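Hypothetical protein, similar to alpha-acetolactate decarboxylase (Staphylococcus aureus subsp. aureus, PDB 1XV2) probably catalyses the decarboxylation of alpha-acetolactate to acetoin, as a zinc-binding relative of alpha-acetolactate decarboxylase. Local coordinates at residues A[100-103]-A[104-108]; A[140-143]-A[144-147]. All coordinates share one frame; numbering follows the deposited sequence.

Contact 1 (A[100-103]-A[104-108])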
# COMPACT_ATOMS: atom_id res chain seq x y z
N ALA A 100 -7.70 -22.75 3.46
CA ALA A 100 -7.78 -22.81 4.92
C ALA A 100 -6.46 -23.32 5.50
O ALA A 100 -6.05 -22.90 6.57
CB ALA A 100 -8.94 -23.71 5.36
N GLN A 101 -5.81 -24.23 4.78
CA GLN A 101 -4.53 -24.77 5.22
C GLN A 101 -3.47 -23.69 5.14
O GLN A 101 -2.69 -23.49 6.08
CB GLN A 101 -4.12 -25.97 4.36
CG GLN A 101 -5.04 -27.18 4.49
CD GLN A 101 -5.12 -27.69 5.92
OE1 GLN A 101 -4.11 -28.06 6.52
NE2 GLN A 101 -6.33 -27.70 6.48
N ILE A 102 -3.43 -22.98 4.02
CA ILE A 102 -2.47 -21.91 3.82
C ILE A 102 -2.69 -20.84 4.89
O ILE A 102 -1.74 -20.28 5.43
CB ILE A 102 -2.59 -21.31 2.40
CG1 ILE A 102 -2.31 -22.40 1.37
CG2 ILE A 102 -1.61 -20.16 2.23
CD1 ILE A 102 -2.56 -22.00 -0.07
N LYS A 103 -3.96 -20.56 5.19
CA LYS A 103 -4.29 -19.56 6.20
C LYS A 103 -3.76 -19.99 7.57
O LYS A 103 -3.46 -19.16 8.42
CB LYS A 103 -5.81 -19.37 6.27
CG LYS A 103 -6.41 -18.71 5.04
CD LYS A 103 -6.20 -17.20 5.04
CE LYS A 103 -6.99 -16.56 6.17
NZ LYS A 103 -6.92 -15.07 6.16
N ASN A 104 -3.64 -21.31 7.76
CA ASN A 104 -3.14 -21.86 9.01
C ASN A 104 -1.62 -21.83 9.09
O ASN A 104 -1.05 -21.58 10.15
CB ASN A 104 -3.61 -23.31 9.18
CG ASN A 104 -5.09 -23.42 9.46
OD1 ASN A 104 -5.67 -24.51 9.35
ND2 ASN A 104 -5.72 -22.31 9.82
N GLU A 105 -0.97 -22.09 7.96
CA GLU A 105 0.49 -22.14 7.91
C GLU A 105 1.20 -20.80 7.70
O GLU A 105 2.37 -20.67 8.05
CB GLU A 105 0.94 -23.14 6.84
CG GLU A 105 0.43 -24.55 7.09
CD GLU A 105 0.75 -25.04 8.49
OE1 GLU A 105 1.94 -25.04 8.87
OE2 GLU A 105 -0.19 -25.43 9.22
N MSE A 106 0.52 -19.82 7.13
CA MSE A 106 1.15 -18.51 6.92
C MSE A 106 1.46 -17.88 8.27
O MSE A 106 0.84 -18.22 9.28
CB MSE A 106 0.23 -17.59 6.12
CG MSE A 106 -1.09 -17.27 6.79
SE MSE A 106 -2.09 -15.90 5.85
CE MSE A 106 -2.39 -16.83 4.19
N LEU A 107 2.42 -16.96 8.28
CA LEU A 107 2.82 -16.28 9.51
C LEU A 107 1.71 -15.42 10.09
O LEU A 107 1.52 -15.38 11.30
CB LEU A 107 4.05 -15.40 9.26
CG LEU A 107 4.42 -14.45 10.40
CD1 LEU A 107 4.71 -15.24 11.67
CD2 LEU A 107 5.64 -13.62 10.01
N SER A 108 0.97 -14.74 9.22
CA SER A 108 -0.11 -13.88 9.66
C SER A 108 -0.99 -13.42 8.51
O SER A 108 -0.49 -13.10 7.42
CB SER A 108 0.45 -12.65 10.37
OG SER A 108 -0.58 -11.75 10.71
O HOH W 1 -1.56 -17.72 10.61
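Met106 has its CG between its own backbone N and carbonyl carbon (chi1 62°), and a bend at chi3 (64°) folds the selenomethionine back along the helix onto Ile102 and Lys103. Its CE meets Ile102 CG2 at 3.9 Å, the two side chains crossing at about a right angle, and lies equally far, 3.9 Å, from Lys103 CD, the chains of Lys103 and Met106 running side by side in the same direction. The lysine bends at chi2 and chi3, and its NZ forms a salt bridge with Glu109. Ile102 and Lys103 belong to the last turn of helix 95-105, and Met106 is the first residue beyond it. The helix packs on the curled antiparallel sheet: Ile102 reaches Val200 and Ile202, while Met106 touches Phe162 and Phe175. Two regular i to i+4 bonds finish the helix, Glu105 N to Gln101 O (2.9 Å) and Met106 N to Ile102 O (2.9 Å). The bonds from Asn104 N to Ala100 O and Gln101 O are weak. Where helical backbone angles end, one water donates to both Lys103 O (3.2 Å) and Met106 O (2.8 Å), bridging two carbonyls across the helix end.

Contact 2 (A[140-143]-A[144-147])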
# COMPACT_ATOMS: atom_id res chain seq x y z
N ILE A 140 -14.45 -4.55 -15.14
CA ILE A 140 -15.55 -5.45 -14.83
C ILE A 140 -16.27 -5.89 -16.10
O ILE A 140 -16.84 -6.98 -16.17
CB ILE A 140 -16.57 -4.77 -13.88
CG1 ILE A 140 -17.65 -5.77 -13.47
CG2 ILE A 140 -17.20 -3.56 -14.55
CD1 ILE A 140 -17.12 -6.98 -12.72
N ASP A 141 -16.23 -5.03 -17.12
CA ASP A 141 -16.89 -5.33 -18.39
C ASP A 141 -16.19 -6.47 -19.11
O ASP A 141 -16.82 -7.24 -19.83
CB ASP A 141 -16.90 -4.09 -19.30
CG ASP A 141 -17.65 -2.92 -18.68
OD1 ASP A 141 -18.73 -3.14 -18.10
OD2 ASP A 141 -17.14 -1.78 -18.77
N SER A 142 -14.88 -6.58 -18.92
CA SER A 142 -14.11 -7.65 -19.55
C SER A 142 -14.41 -8.96 -18.84
O SER A 142 -14.67 -9.98 -19.48
CB SER A 142 -12.62 -7.34 -19.47
OG SER A 142 -12.32 -6.17 -20.20
N ALA A 143 -14.38 -8.92 -17.51
CA ALA A 143 -14.64 -10.10 -16.70
C ALA A 143 -16.01 -10.72 -16.98
O ALA A 143 -16.16 -11.94 -16.93
CB ALA A 143 -14.52 -9.75 -15.22
N ARG A 144 -16.99 -9.89 -17.28
CA ARG A 144 -18.34 -10.37 -17.55
C ARG A 144 -18.51 -11.06 -18.90
O ARG A 144 -19.58 -11.60 -19.20
CB ARG A 144 -19.34 -9.23 -17.41
CG ARG A 144 -19.59 -8.83 -15.96
CD ARG A 144 -20.37 -7.54 -15.85
NE ARG A 144 -20.66 -7.21 -14.46
CZ ARG A 144 -21.10 -6.02 -14.04
NH1 ARG A 144 -21.29 -5.04 -14.91
NH2 ARG A 144 -21.33 -5.82 -12.75
N ARG A 145 -17.46 -11.05 -19.72
CA ARG A 145 -17.51 -11.69 -21.03
C ARG A 145 -16.27 -12.57 -21.19
O ARG A 145 -15.93 -12.99 -22.30
CB ARG A 145 -17.56 -10.64 -22.14
CG ARG A 145 -16.32 -9.77 -22.28
CD ARG A 145 -16.54 -8.65 -23.29
NE ARG A 145 -15.38 -7.77 -23.42
CZ ARG A 145 -14.31 -8.02 -24.16
NH1 ARG A 145 -14.22 -9.15 -24.86
NH2 ARG A 145 -13.30 -7.15 -24.19
N GLN A 146 -15.60 -12.83 -20.08
CA GLN A 146 -14.39 -13.64 -20.07
C GLN A 146 -14.63 -15.10 -20.40
O GLN A 146 -15.67 -15.67 -20.06
CB GLN A 146 -13.73 -13.60 -18.69
CG GLN A 146 -14.59 -14.22 -17.60
CD GLN A 146 -13.97 -14.11 -16.22
OE1 GLN A 146 -13.28 -13.14 -15.91
NE2 GLN A 146 -14.23 -15.10 -15.37
N PRO A 147 -13.67 -15.72 -21.10
CA PRO A 147 -13.85 -17.13 -21.43
C PRO A 147 -13.30 -17.90 -20.22
O PRO A 147 -12.47 -17.38 -19.47
CB PRO A 147 -13.00 -17.31 -22.68
CG PRO A 147 -11.88 -16.36 -22.45
CD PRO A 147 -12.59 -15.13 -21.90
O HOH W 2 -14.46 -5.52 -22.17
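The short helix 140-143 ends in a type I beta turn, Ala143 to Gln146, that leads the chain into strand 148-151. Across this junction Arg144 runs back beside the helix, extended from CG to NE, and lays one face of its guanidinium over Ile140: CG1 sits 3.4 Å above the plane, over its centre, and 3.5 Å from Arg144 CZ. Ile140 offers that methylene with CG1 anti to the backbone N (chi1 -175°). The backbone pairs through Arg144 N to Ile140 O (3.1 Å) and through Arg145 N to Ser142 O (3.0 Å). Arg145 stretches out beside Ser142, and a water at the edge of its guanidinium, in plane, accepts from Arg145 NE (2.7 Å) and donates to Ser142 OG (3.0 Å). Ser142 OG also hydrogen-bonds Gln132, and Arg145 NH2 hydrogen-bonds Ala131 O, tying helix end and turn to the preceding loop. With its face on an aliphatic chain, the Arg144 guanidinium keeps its N-H groups for partners around its rim; NE forms a salt bridge with Glu235 of helix 229-236. Asp141, its OD2 hydrogen-bonded to Thr137 OG1, has OD1 4.5 Å from Arg144 NH1, beyond salt-bridge range, and could add a weak long-range attraction.

How the contacts relate
Both contacts are helix ends, met in series along the chain, and they lie far apart: their centres are 31 Å from each other and their nearest atoms about 20 Å, with no touch. Contact 1 ends the long helix against the curled sheet and reaches the dimer interface, where Leu107 and Ser108 meet Val220 and Phe219 of the second subunit. Contact 2 touches no other chain of the assembly and instead joins the C-terminal helix 229-236. It also lies in the neighbourhood of the metal site: the Gln146 side chain is about 9 Å from the zinc ion held by His176, His178 and His189, too far for it to be a ligand.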